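PDB 3QOO: uncharacterized protein from Thermanaerovibrio acidaminovorans, which is of unknown function but has a hot-dog fold related to fluoroacetyl-CoA-specific thioesterases, so it may act on an acyl-CoA thioester. Local coordinates for residues A[42-47]-A[73-78]; A[54-59]-A[99-104]. All coordinates share one frame; numbering follows the deposited sequence.

How the interactions relate
From the N terminus the chain lays down strand 15-21, then runs through loops into helix 41-56, the central helix of the hot-dog fold. Interaction 1 closes a loop from the first turns of this helix, 42-47, to the end of strand 64-75, the next strand and, like 15-21, outermost within this chain. Interaction 2 closes a longer loop, from the C-terminal part, 54-59, to strand 98-107 inside the sheet. Because 73-78 falls between 54-59 and 99-104, the two loops cross. Their centres lie about 17 Å apart on one helix and one sheet, and segments 42-47 and 99-104 touch by packing of Phe-44 O on CE of selenomethionine Met-103.

Interaction 1: residues A[42-47]-A[73-78]; sequences AAFLET and VHNLAP
Helix 42-47 passes strand 73-75 with 9.2 Å between their axes and an angle of 134° between their directions, and the closest backbone pair is Leu-45 with Val-73, 6.9 Å between CA atoms. Val-73 turns its CB toward the helix and divides its two methyls between neighbouring residues. With CG1 anti to the backbone N (chi1 176°), that branch lies 4.1 Å from CB of Phe-44, while CG2 meets CB of Leu-45 at 4.3 Å. A beta-branched residue suits this place: it is at ease in an extended strand and offers two short apolar arms to a helix surface. Phe-44 has a large flat ring that reaches along the strand to Asn-75, whose OD1, in the conformer described, stands 3.5 Å from CE2 of Phe-44 and approaches the ring obliquely, with ring and amide planes 61° apart. In that conformer the hydrogen bond from ND2 of Asn-75 to Thr-41 OG1 is consistent with OD1 being turned to the ring; a second conformer of Asn-75 exists. The arrangement belongs to the hot-dog fold, the start of its long helix lying against the end of strand 64-75 at the subunit interface. Leu-45 suits that position because its apolar chain serves both Val-73 and Leu-45 of the second subunit. Phe-44 also packs on Val-112 and Ala-113 of strand 110-123, the sheet neighbour of 64-75. On the outer edge, Val-73 and His-74 pair in an antiparallel ladder with a strand of the second subunit, continuing the sheet across the dimer.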
loop_
_atom_site.group_PDB
_atom_site.type_symbol
_atom_site.label_atom_id
_atom_site.label_comp_id
_atom_site.label_asym_id
_atom_site.label_seq_id
_atom_site.Cartn_x
_atom_site.Cartn_y
_atom_site.Cartn_z
ATOM N N ALA A 42 -4.583 -0.980 0.366
ATOM C CA ALA A 42 -4.103 -0.584 -0.950
ATOM C C ALA A 42 -4.775 0.705 -1.403
ATOM O O ALA A 42 -4.128 1.581 -2.013
ATOM C CB ALA A 42 -4.351 -1.677 -1.995
ATOM N N ALA A 43 -6.064 0.859 -1.112
ATOM C CA ALA A 43 -6.784 2.076 -1.469
ATOM C C ALA A 43 -6.257 3.270 -0.698
ATOM O O ALA A 43 -6.122 4.361 -1.263
ATOM C CB ALA A 43 -8.274 1.905 -1.228
ATOM N N PHE A 44 -6.027 3.126 0.592
ATOM C CA PHE A 44 -5.405 4.208 1.361
ATOM C C PHE A 44 -4.078 4.598 0.758
ATOM O O PHE A 44 -3.767 5.791 0.622
ATOM C CB PHE A 44 -5.217 3.830 2.827
ATOM C CG PHE A 44 -6.482 3.841 3.625
ATOM C CD1 PHE A 44 -7.072 5.014 4.006
ATOM C CD2 PHE A 44 -7.043 2.673 4.077
ATOM C CE1 PHE A 44 -8.219 5.042 4.737
ATOM C CE2 PHE A 44 -8.197 2.692 4.842
ATOM C CZ PHE A 44 -8.786 3.874 5.169
ATOM N N LEU A 45 -3.286 3.603 0.362
ATOM C CA LEU A 45 -1.981 3.857 -0.227
ATOM C C LEU A 45 -2.103 4.580 -1.576
ATOM O O LEU A 45 -1.405 5.569 -1.824
ATOM C CB LEU A 45 -1.205 2.549 -0.350
ATOM C CG LEU A 45 0.318 2.632 -0.306
ATOM C CD1 LEU A 45 0.901 1.270 -0.044
ATOM C CD2 LEU A 45 0.910 3.228 -1.557
ATOM N N GLU A 46 -2.978 4.105 -2.447
ATOM C CA GLU A 46 -3.157 4.720 -3.748
ATOM C C GLU A 46 -3.505 6.213 -3.598
ATOM O O GLU A 46 -3.030 7.068 -4.349
ATOM C CB GLU A 46 -4.265 3.997 -4.511
ATOM C CG GLU A 46 -4.515 4.571 -5.870
ATOM C CD GLU A 46 -5.676 3.928 -6.586
ATOM O OE1 GLU A 46 -6.160 2.872 -6.124
ATOM O OE2 GLU A 46 -6.083 4.493 -7.624
ATOM N N THR A 47 -4.366 6.528 -2.630
ATOM C CA THR A 47 -4.826 7.890 -2.450
ATOM C C THR A 47 -3.707 8.779 -1.885
ATOM O O THR A 47 -3.518 9.923 -2.295
ATOM C CB THR A 47 -6.073 7.922 -1.570
ATOM O OG1 THR A 47 -7.064 6.982 -2.056
ATOM C CG2 THR A 47 -6.609 9.324 -1.519
ATOM N N VAL A 73 1.328 2.231 5.905
ATOM C CA VAL A 73 -0.027 2.591 6.296
ATOM C C VAL A 73 -0.370 1.886 7.586
ATOM O O VAL A 73 -0.086 0.686 7.734
ATOM C CB VAL A 73 -1.062 2.241 5.181
ATOM C CG1 VAL A 73 -2.505 2.529 5.640
ATOM C CG2 VAL A 73 -0.739 2.998 3.924
ATOM N N HIS A 74 -0.974 2.617 8.514
ATOM C CA HIS A 74 -1.576 2.052 9.719
ATOM C C HIS A 74 -3.080 2.228 9.650
ATOM O O HIS A 74 -3.584 3.335 9.511
ATOM C CB HIS A 74 -1.069 2.748 10.983
ATOM C CG HIS A 74 0.403 2.634 11.195
ATOM N ND1 HIS A 74 1.018 3.172 12.314
ATOM C CD2 HIS A 74 1.397 2.082 10.454
ATOM C CE1 HIS A 74 2.324 2.962 12.242
ATOM N NE2 HIS A 74 2.581 2.291 11.127
ATOM N N ASN A 75 -3.809 1.137 9.716
ATOM C CA ASN A 75 -5.241 1.215 9.774
ATOM C C ASN A 75 -5.648 1.438 11.198
ATOM O O ASN A 75 -5.113 0.819 12.127
ATOM C CB ASN A 75 -5.870 -0.048 9.228
ATOM C CG ASN A 75 -5.778 -0.106 7.742
ATOM O OD1 ASN A 75 -6.380 0.711 7.054
ATOM N ND2 ASN A 75 -4.996 -1.044 7.230
ATOM N N LEU A 76 -6.584 2.344 11.371
ATOM C CA LEU A 76 -7.120 2.689 12.708
ATOM C C LEU A 76 -8.555 2.260 12.884
ATOM O O LEU A 76 -8.916 1.723 13.930
ATOM C CB LEU A 76 -6.997 4.180 12.966
ATOM C CG LEU A 76 -5.574 4.730 12.815
ATOM C CD1 LEU A 76 -5.642 6.176 13.269
ATOM C CD2 LEU A 76 -4.413 4.014 13.432
ATOM N N ALA A 77 -9.390 2.426 11.882
ATOM C CA ALA A 77 -10.795 2.162 12.024
ATOM C C ALA A 77 -11.408 2.032 10.627
ATOM O O ALA A 77 -10.870 2.542 9.649
ATOM C CB ALA A 77 -11.475 3.290 12.851
ATOM N N PRO A 78 -12.551 1.319 10.529
ATOM C CA PRO A 78 -13.089 1.036 9.218
ATOM C C PRO A 78 -13.729 2.254 8.550
ATOM O O PRO A 78 -14.550 2.935 9.151
ATOM C CB PRO A 78 -14.102 -0.082 9.496
ATOM C CG PRO A 78 -14.552 0.175 10.926
ATOM C CD PRO A 78 -13.260 0.564 11.604
#

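Interaction 2: residues A[54-59]-A[99-104]; sequences EILDHK and VVLSMK
Ile-55 and Leu-101 reach toward each other tip to tip, with CD1 of Ile-55 4.0 Å from CD2 of Leu-101. One residue on, Leu-56 meets the strand with both branches: its CD2 comes tip to tip with CG1 of Val-99 at 4.1 Å, and its CD1 lies 4.3 Å from CD1 of Leu-101. Leu-101 therefore spreads its fork over two helix residues, as Leu-56 spreads its own over two strand residues. Val-99 and Leu-101, two apart on strand 99-104, both turn CB toward the helix, as alternate residues of a strand do. In Leu-56 CG stands anti to the carbonyl carbon (chi1 -58°), which carries the fork out toward the sheet. This is the hot-dog arrangement, an antiparallel sheet wrapped round a long helix, and branched aliphatic residues suit the buried layer between the two because they fill it without needing polar partners. Farther out, Val-89 of strand 84-95 touches both Ile-55 and Leu-101, and the loop residue Phe-10 touches Leu-56 and Val-99. The strand is held in the sheet by backbone hydrogen bonds of Val-99 with Arg-119 and Leu-101 with Gln-117, while in the 3-10 segment 57-59 Asp-57 OD1 is hydrogen-bonded to Ser-66 OG of strand 64-75.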
loop_
_atom_site.group_PDB
_atom_site.type_symbol
_atom_site.label_atom_id
_atom_site.label_comp_id
_atom_site.label_asym_id
_atom_site.label_seq_id
_atom_site.Cartn_x
_atom_site.Cartn_y
_atom_site.Cartn_z
ATOM N N GLU A 54 0.515 15.060 -6.447
ATOM C CA GLU A 54 -0.074 16.401 -6.605
ATOM C C GLU A 54 0.682 17.494 -5.853
ATOM O O GLU A 54 0.668 18.645 -6.277
ATOM C CB GLU A 54 -1.567 16.394 -6.213
ATOM C CG GLU A 54 -2.418 15.644 -7.235
ATOM C CD GLU A 54 -3.882 15.523 -6.885
ATOM O OE1 GLU A 54 -4.320 16.207 -5.912
ATOM O OE2 GLU A 54 -4.578 14.738 -7.609
ATOM N N ILE A 55 1.331 17.170 -4.751
ATOM C CA ILE A 55 2.100 18.155 -4.017
ATOM C C ILE A 55 3.430 18.403 -4.695
ATOM O O ILE A 55 3.863 19.546 -4.819
ATOM C CB ILE A 55 2.343 17.676 -2.561
ATOM C CG1 ILE A 55 1.031 17.620 -1.782
ATOM C CG2 ILE A 55 3.365 18.551 -1.841
ATOM C CD1 ILE A 55 1.073 16.813 -0.545
ATOM N N LEU A 56 4.119 17.343 -5.119
ATOM C CA LEU A 56 5.511 17.477 -5.536
ATOM C C LEU A 56 5.721 17.775 -7.011
ATOM O O LEU A 56 6.517 18.624 -7.345
ATOM C CB LEU A 56 6.293 16.208 -5.244
ATOM C CG LEU A 56 6.320 15.750 -3.774
ATOM C CD1 LEU A 56 7.167 14.497 -3.676
ATOM C CD2 LEU A 56 6.873 16.840 -2.856
ATOM N N ASP A 57 5.049 17.060 -7.904
ATOM C CA ASP A 57 5.592 16.964 -9.266
ATOM C C ASP A 57 5.496 18.274 -10.023
ATOM O O ASP A 57 6.408 18.626 -10.777
ATOM C CB ASP A 57 4.983 15.793 -10.045
ATOM C CG ASP A 57 5.553 14.473 -9.593
ATOM O OD1 ASP A 57 5.857 14.336 -8.407
ATOM O OD2 ASP A 57 5.790 13.608 -10.421
ATOM N N HIS A 58 4.429 19.039 -9.789
ATOM C CA HIS A 58 4.268 20.312 -10.500
ATOM C C HIS A 58 5.300 21.337 -10.034
ATOM O O HIS A 58 5.487 22.353 -10.698
ATOM C CB HIS A 58 2.827 20.838 -10.420
ATOM C CG HIS A 58 2.439 21.357 -9.072
ATOM N ND1 HIS A 58 2.020 20.528 -8.044
ATOM C CD2 HIS A 58 2.371 22.623 -8.587
ATOM C CE1 HIS A 58 1.735 21.271 -6.985
ATOM N NE2 HIS A 58 1.920 22.547 -7.297
ATOM N N LYS A 59 5.944 21.098 -8.899
ATOM C CA LYS A 59 7.008 21.957 -8.395
ATOM C C LYS A 59 8.384 21.582 -8.915
ATOM O O LYS A 59 9.347 22.311 -8.636
ATOM C CB LYS A 59 7.019 21.945 -6.865
ATOM C CG LYS A 59 5.715 22.377 -6.214
ATOM C CD LYS A 59 5.360 23.792 -6.500
ATOM C CE LYS A 59 6.398 24.763 -5.960
ATOM N NZ LYS A 59 5.914 26.162 -6.075
ATOM N N VAL A 99 11.884 13.176 -0.440
ATOM C CA VAL A 99 10.910 13.877 0.358
ATOM C C VAL A 99 10.116 12.815 1.107
ATOM O O VAL A 99 9.640 11.844 0.503
ATOM C CB VAL A 99 9.960 14.761 -0.495
ATOM C CG1 VAL A 99 9.004 15.522 0.408
ATOM C CG2 VAL A 99 10.752 15.714 -1.417
ATOM N N VAL A 100 9.971 12.991 2.416
ATOM C CA VAL A 100 9.103 12.111 3.207
ATOM C C VAL A 100 7.834 12.917 3.549
ATOM O O VAL A 100 7.932 14.062 4.023
ATOM C CB VAL A 100 9.797 11.633 4.484
ATOM C CG1 VAL A 100 8.828 10.749 5.283
ATOM C CG2 VAL A 100 11.084 10.833 4.169
ATOM N N LEU A 101 6.685 12.336 3.255
ATOM C CA LEU A 101 5.390 12.911 3.517
ATOM C C LEU A 101 4.616 12.054 4.491
ATOM O O LEU A 101 4.696 10.823 4.434
ATOM C CB LEU A 101 4.610 13.023 2.208
ATOM C CG LEU A 101 5.350 13.841 1.126
ATOM C CD1 LEU A 101 6.035 12.915 0.128
ATOM C CD2 LEU A 101 4.402 14.759 0.392
ATOM N N SER A 102 3.867 12.696 5.381
ATOM C CA SER A 102 2.966 12.011 6.263
ATOM C C SER A 102 1.534 12.116 5.737
ATOM O O SER A 102 1.223 12.971 4.918
ATOM C CB SER A 102 3.055 12.639 7.628
ATOM O OG SER A 102 2.666 13.984 7.602
HETATM N N MSE A 103 0.687 11.222 6.220
HETATM C CA MSE A 103 -0.698 11.130 5.774
HETATM C C MSE A 103 -1.603 10.863 6.954
HETATM O O MSE A 103 -1.275 10.074 7.851
HETATM C CB MSE A 103 -0.851 9.993 4.741
HETATM C CG MSE A 103 -2.222 9.803 4.164
HETATM SE SE MSE A 103 -3.387 8.626 5.191
HETATM C CE MSE A 103 -2.740 6.907 4.501
ATOM N N LYS A 104 -2.759 11.513 6.933
ATOM C CA LYS A 104 -3.838 11.206 7.833
ATOM C C LYS A 104 -5.120 11.166 7.040
ATOM O O LYS A 104 -5.353 12.014 6.191
ATOM C CB LYS A 104 -3.930 12.225 8.993
ATOM C CG LYS A 104 -4.781 11.775 10.179
ATOM C CD LYS A 104 -4.432 12.581 11.424
ATOM C CE LYS A 104 -5.292 12.193 12.622
ATOM N NZ LYS A 104 -4.879 12.993 13.811
#